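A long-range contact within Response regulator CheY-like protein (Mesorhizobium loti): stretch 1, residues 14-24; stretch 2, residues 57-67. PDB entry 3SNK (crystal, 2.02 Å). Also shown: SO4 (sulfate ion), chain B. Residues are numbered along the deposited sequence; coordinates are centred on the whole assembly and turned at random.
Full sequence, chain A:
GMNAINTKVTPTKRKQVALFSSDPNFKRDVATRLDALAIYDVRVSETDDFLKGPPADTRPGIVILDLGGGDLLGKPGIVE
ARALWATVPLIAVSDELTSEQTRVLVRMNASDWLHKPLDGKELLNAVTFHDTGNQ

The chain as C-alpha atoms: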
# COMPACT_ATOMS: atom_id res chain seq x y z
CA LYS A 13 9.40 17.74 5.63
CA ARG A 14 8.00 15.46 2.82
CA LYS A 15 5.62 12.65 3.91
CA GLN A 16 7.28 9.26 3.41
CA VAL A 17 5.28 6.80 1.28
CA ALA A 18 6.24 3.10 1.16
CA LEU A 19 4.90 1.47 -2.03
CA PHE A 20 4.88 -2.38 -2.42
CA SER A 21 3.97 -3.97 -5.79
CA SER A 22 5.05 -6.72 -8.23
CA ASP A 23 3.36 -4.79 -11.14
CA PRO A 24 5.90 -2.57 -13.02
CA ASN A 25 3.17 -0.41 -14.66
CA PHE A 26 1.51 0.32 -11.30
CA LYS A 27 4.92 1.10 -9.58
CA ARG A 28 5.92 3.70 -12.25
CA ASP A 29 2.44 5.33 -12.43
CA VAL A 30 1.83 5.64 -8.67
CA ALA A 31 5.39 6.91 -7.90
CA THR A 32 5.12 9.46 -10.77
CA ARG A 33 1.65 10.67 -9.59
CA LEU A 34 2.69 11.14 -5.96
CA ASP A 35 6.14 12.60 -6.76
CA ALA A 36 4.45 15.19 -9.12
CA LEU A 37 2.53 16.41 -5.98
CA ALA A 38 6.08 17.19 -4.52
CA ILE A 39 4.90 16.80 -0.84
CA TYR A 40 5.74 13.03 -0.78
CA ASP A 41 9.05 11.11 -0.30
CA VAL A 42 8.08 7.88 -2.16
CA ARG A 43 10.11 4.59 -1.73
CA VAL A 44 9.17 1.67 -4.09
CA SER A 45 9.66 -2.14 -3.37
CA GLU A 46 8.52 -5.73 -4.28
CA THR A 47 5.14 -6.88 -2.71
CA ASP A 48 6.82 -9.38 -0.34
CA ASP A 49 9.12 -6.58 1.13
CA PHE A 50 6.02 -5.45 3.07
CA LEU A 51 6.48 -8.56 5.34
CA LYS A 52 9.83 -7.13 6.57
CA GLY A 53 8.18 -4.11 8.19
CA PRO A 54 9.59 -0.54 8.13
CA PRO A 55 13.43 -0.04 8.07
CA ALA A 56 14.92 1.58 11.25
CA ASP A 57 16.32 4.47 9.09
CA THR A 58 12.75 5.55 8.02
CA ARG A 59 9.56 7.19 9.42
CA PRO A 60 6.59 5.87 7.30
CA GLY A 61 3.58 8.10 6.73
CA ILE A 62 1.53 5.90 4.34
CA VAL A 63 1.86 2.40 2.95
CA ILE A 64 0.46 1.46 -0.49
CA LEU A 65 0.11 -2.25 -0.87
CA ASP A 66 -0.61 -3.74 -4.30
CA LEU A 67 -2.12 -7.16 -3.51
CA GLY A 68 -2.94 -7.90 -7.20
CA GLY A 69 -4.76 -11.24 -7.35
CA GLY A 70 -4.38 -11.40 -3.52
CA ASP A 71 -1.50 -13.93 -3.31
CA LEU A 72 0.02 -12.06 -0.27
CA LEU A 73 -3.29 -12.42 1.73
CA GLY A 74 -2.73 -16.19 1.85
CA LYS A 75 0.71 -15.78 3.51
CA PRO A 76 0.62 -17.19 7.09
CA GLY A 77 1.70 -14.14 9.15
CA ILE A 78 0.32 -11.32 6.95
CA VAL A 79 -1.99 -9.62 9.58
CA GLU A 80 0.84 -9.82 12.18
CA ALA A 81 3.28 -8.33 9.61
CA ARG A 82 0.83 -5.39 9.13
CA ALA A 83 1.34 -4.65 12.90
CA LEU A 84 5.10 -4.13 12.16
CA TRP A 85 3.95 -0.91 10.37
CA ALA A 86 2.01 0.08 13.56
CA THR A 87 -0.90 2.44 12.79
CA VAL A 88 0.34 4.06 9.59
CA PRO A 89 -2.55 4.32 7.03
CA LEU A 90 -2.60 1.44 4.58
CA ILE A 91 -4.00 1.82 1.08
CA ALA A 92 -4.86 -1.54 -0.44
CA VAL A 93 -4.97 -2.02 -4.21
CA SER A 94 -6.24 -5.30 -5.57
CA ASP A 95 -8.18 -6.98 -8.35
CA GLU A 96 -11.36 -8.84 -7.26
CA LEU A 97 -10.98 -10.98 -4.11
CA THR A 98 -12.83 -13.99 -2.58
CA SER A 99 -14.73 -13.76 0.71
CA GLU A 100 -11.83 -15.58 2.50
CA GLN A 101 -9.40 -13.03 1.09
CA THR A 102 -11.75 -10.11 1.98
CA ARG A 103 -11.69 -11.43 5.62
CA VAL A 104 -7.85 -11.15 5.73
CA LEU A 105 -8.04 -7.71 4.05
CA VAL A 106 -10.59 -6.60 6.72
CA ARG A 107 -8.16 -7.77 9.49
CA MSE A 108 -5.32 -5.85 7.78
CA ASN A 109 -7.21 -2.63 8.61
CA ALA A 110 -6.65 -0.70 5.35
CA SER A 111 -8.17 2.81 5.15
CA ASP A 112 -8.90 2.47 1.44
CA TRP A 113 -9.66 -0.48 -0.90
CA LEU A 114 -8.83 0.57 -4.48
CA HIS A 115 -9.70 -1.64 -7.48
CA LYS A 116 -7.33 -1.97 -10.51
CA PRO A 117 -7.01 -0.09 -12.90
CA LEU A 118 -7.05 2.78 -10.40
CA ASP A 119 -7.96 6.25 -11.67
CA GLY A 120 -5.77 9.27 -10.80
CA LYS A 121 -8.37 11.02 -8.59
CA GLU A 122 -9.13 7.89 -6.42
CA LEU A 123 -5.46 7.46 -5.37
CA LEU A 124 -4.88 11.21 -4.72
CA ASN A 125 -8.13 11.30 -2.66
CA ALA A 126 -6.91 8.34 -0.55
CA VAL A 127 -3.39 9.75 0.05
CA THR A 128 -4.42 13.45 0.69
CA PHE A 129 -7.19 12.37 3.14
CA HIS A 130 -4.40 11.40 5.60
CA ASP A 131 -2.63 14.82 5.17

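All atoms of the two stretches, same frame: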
# COMPACT_ATOMS: atom_id res chain seq x y z
N ARG A 14 8.85 16.27 3.70
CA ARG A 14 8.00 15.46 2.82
C ARG A 14 7.50 14.20 3.55
O ARG A 14 8.25 13.58 4.32
CB ARG A 14 8.74 15.06 1.54
CG ARG A 14 8.85 16.20 0.52
CD ARG A 14 9.67 15.81 -0.71
NE ARG A 14 11.09 15.62 -0.40
CZ ARG A 14 12.06 15.61 -1.30
NH1 ARG A 14 11.79 15.80 -2.59
NH2 ARG A 14 13.32 15.43 -0.93
N LYS A 15 6.24 13.83 3.30
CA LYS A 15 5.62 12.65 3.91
C LYS A 15 6.08 11.39 3.19
O LYS A 15 5.77 11.18 2.02
CB LYS A 15 4.09 12.75 3.88
CG LYS A 15 3.41 11.73 4.78
CD LYS A 15 1.91 11.86 4.71
CE LYS A 15 1.26 11.38 5.97
NZ LYS A 15 -0.19 11.66 5.97
N GLN A 16 6.79 10.52 3.93
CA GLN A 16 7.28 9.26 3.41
C GLN A 16 6.12 8.33 3.04
O GLN A 16 5.15 8.20 3.77
CB GLN A 16 8.23 8.57 4.40
CG GLN A 16 9.64 9.16 4.39
CD GLN A 16 10.48 8.79 5.60
OE1 GLN A 16 10.55 7.63 6.02
NE2 GLN A 16 11.17 9.77 6.16
N VAL A 17 6.24 7.73 1.87
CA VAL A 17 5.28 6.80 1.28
C VAL A 17 6.06 5.53 0.92
O VAL A 17 7.06 5.59 0.17
CB VAL A 17 4.51 7.39 0.06
CG1 VAL A 17 3.48 6.40 -0.49
CG2 VAL A 17 3.83 8.72 0.41
N ALA A 18 5.66 4.40 1.51
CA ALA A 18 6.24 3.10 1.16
C ALA A 18 5.26 2.42 0.22
O ALA A 18 4.09 2.28 0.54
CB ALA A 18 6.52 2.26 2.40
N LEU A 19 5.70 2.12 -1.00
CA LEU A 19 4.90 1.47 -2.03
C LEU A 19 5.44 0.05 -2.27
O LEU A 19 6.66 -0.14 -2.43
CB LEU A 19 4.96 2.33 -3.31
CG LEU A 19 4.33 1.80 -4.59
CD1 LEU A 19 2.86 1.65 -4.47
CD2 LEU A 19 4.62 2.74 -5.75
N PHE A 20 4.54 -0.96 -2.24
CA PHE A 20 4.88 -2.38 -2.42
C PHE A 20 4.02 -2.92 -3.53
O PHE A 20 2.81 -2.81 -3.45
CB PHE A 20 4.66 -3.20 -1.12
CG PHE A 20 5.49 -2.70 0.03
CD1 PHE A 20 6.84 -3.05 0.14
CD2 PHE A 20 4.96 -1.83 0.97
CE1 PHE A 20 7.63 -2.51 1.14
CE2 PHE A 20 5.74 -1.34 2.02
CZ PHE A 20 7.08 -1.67 2.08
N SER A 21 4.66 -3.46 -4.60
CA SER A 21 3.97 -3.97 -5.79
C SER A 21 4.86 -4.85 -6.63
O SER A 21 6.05 -4.58 -6.73
CB SER A 21 3.51 -2.80 -6.66
OG SER A 21 2.77 -3.22 -7.80
N SER A 22 4.29 -5.88 -7.29
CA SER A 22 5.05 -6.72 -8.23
C SER A 22 4.64 -6.36 -9.69
O SER A 22 5.08 -7.01 -10.64
CB SER A 22 4.82 -8.21 -7.94
OG SER A 22 5.49 -8.63 -6.76
N ASP A 23 3.84 -5.28 -9.85
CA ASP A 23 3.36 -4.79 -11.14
C ASP A 23 4.20 -3.57 -11.57
O ASP A 23 4.03 -2.50 -11.00
CB ASP A 23 1.85 -4.46 -11.07
CG ASP A 23 1.22 -3.77 -12.27
OD1 ASP A 23 1.97 -3.30 -13.16
OD2 ASP A 23 -0.02 -3.62 -12.28
N PRO A 24 5.06 -3.71 -12.61
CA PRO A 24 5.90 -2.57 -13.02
C PRO A 24 5.15 -1.35 -13.51
O PRO A 24 5.68 -0.24 -13.39
CB PRO A 24 6.77 -3.15 -14.14
CG PRO A 24 6.09 -4.39 -14.57
CD PRO A 24 5.39 -4.93 -13.37
N ASP A 57 15.86 3.18 9.63
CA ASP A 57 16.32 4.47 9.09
C ASP A 57 15.16 5.36 8.58
O ASP A 57 15.41 6.52 8.24
CB ASP A 57 17.33 4.23 7.95
CG ASP A 57 16.85 3.31 6.84
OD1 ASP A 57 17.05 2.08 6.95
OD2 ASP A 57 16.31 3.82 5.83
N THR A 58 13.92 4.84 8.55
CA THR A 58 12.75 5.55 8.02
C THR A 58 11.72 5.96 9.09
O THR A 58 11.82 5.58 10.25
CB THR A 58 12.04 4.66 6.98
OG1 THR A 58 11.44 3.55 7.65
CG2 THR A 58 12.97 4.17 5.88
N ARG A 59 10.72 6.74 8.65
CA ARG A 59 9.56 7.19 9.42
C ARG A 59 8.34 7.13 8.47
O ARG A 59 8.06 8.13 7.79
CB ARG A 59 9.80 8.58 10.03
N PRO A 60 7.70 5.95 8.28
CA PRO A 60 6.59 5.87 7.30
C PRO A 60 5.38 6.73 7.66
O PRO A 60 5.08 6.94 8.83
CB PRO A 60 6.22 4.39 7.27
CG PRO A 60 6.68 3.85 8.61
CD PRO A 60 7.92 4.65 8.96
N GLY A 61 4.77 7.29 6.63
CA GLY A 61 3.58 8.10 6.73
C GLY A 61 2.40 7.30 6.23
O GLY A 61 1.38 7.22 6.91
N ILE A 62 2.54 6.70 5.04
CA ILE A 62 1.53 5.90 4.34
C ILE A 62 2.17 4.73 3.68
O ILE A 62 3.25 4.86 3.10
CB ILE A 62 0.78 6.76 3.25
CG1 ILE A 62 0.08 7.98 3.83
CG2 ILE A 62 -0.21 5.92 2.42
CD1 ILE A 62 0.06 9.13 2.87
N VAL A 63 1.46 3.60 3.67
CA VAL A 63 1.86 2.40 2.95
C VAL A 63 0.84 2.16 1.83
O VAL A 63 -0.36 2.29 2.04
CB VAL A 63 1.98 1.17 3.88
CG1 VAL A 63 2.16 -0.13 3.09
CG2 VAL A 63 3.14 1.35 4.83
N ILE A 64 1.32 1.82 0.64
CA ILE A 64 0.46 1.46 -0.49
C ILE A 64 0.81 0.04 -0.83
O ILE A 64 1.97 -0.28 -1.17
CB ILE A 64 0.50 2.40 -1.70
CG1 ILE A 64 0.08 3.82 -1.27
CG2 ILE A 64 -0.41 1.87 -2.83
CD1 ILE A 64 0.37 4.90 -2.26
N LEU A 65 -0.16 -0.84 -0.66
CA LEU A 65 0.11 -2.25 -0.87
C LEU A 65 -0.70 -2.77 -2.05
O LEU A 65 -1.93 -2.77 -2.02
CB LEU A 65 -0.14 -3.05 0.43
CG LEU A 65 0.06 -4.57 0.39
CD1 LEU A 65 1.53 -4.94 0.12
CD2 LEU A 65 -0.44 -5.19 1.67
N ASP A 66 0.01 -3.15 -3.11
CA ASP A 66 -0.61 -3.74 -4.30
C ASP A 66 -0.67 -5.24 -4.09
O ASP A 66 0.35 -5.92 -4.20
CB ASP A 66 0.17 -3.39 -5.58
CG ASP A 66 -0.35 -4.02 -6.86
OD1 ASP A 66 -1.53 -4.49 -6.86
OD2 ASP A 66 0.38 -3.98 -7.89
N LEU A 67 -1.86 -5.74 -3.77
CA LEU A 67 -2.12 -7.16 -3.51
C LEU A 67 -2.32 -7.96 -4.81
O LEU A 67 -2.14 -9.18 -4.80
CB LEU A 67 -3.36 -7.29 -2.62
CG LEU A 67 -3.18 -6.76 -1.20
CD1 LEU A 67 -4.50 -6.44 -0.59
CD2 LEU A 67 -2.40 -7.76 -0.35
S SO4 B . 16.27 15.67 -3.79
O1 SO4 B . 15.40 16.42 -4.71
O2 SO4 B . 17.62 16.24 -3.82
O3 SO4 B . 15.74 15.77 -2.43
O4 SO4 B . 16.31 14.27 -4.22
O HOH W 1 6.65 10.70 6.74
O HOH W 2 1.20 -6.72 -7.79

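Asp57 opens the stretch without touching stretch 1, and contact begins at Thr58, whose CB lies 3.5 Å from Gln16 OE1. The same oxygen accepts a hydrogen bond from the backbone of the next residue: Arg59 N to Gln16 OE1 is 2.8 Å, nearly linear at 170°. Arg59 is modelled only to CB; Arg59 O also accepts from water 1 O (3.1 Å), which in turn accepts from Gln16 N (2.8 Å), bridging the two residues a second time.

At Gly61 the chains draw together. Gln16 O accepts from both Gly61 N (3.0 Å, 136°) and Ile62 N (3.3 Å, 149°), both bonds bent. An ideal CB on Gly61 would fall 2.6 Å from Lys15 CG and 2.9 Å from Gln16 O, so the absence of a side chain permits this approach.

From Ile62 the pairing is a regular parallel ladder, the strand axes 14° apart. Ile62 O accepts from Ala18 N (2.9 Å), Ile64 N donates to Ala18 O (2.8 Å), Ile64 O accepts from Phe20 N (2.9 Å), and Asp66 N donates to Phe20 O (2.8 Å); all four angles are at least 160°. Side chains alternate between faces. Ile62 and Ile64 share one with Val17 and Leu19, where Ile64 CD1 meets Val17 CG1 at 3.9 Å and Ile64 CG2 meets Leu19 CD1 at 3.7 Å. Val63 and Leu65 share the other with Ala18 and Phe20: Val63 CG1 sits at the edge of the Phe20 ring, 3.9 Å from CD2, and Leu65 CD1 is 3.8 Å from Phe20 CB.

Asp66 ends the contact with a polar cluster. Ser21 OG donates to Asp66 OD2 at a short 2.5 Å while accepting from Asp23 N (3.1 Å), linking the turn to the carboxylate. Asp23 OD2 and Asp66 OD2, like charges, stand 4.4 Å apart.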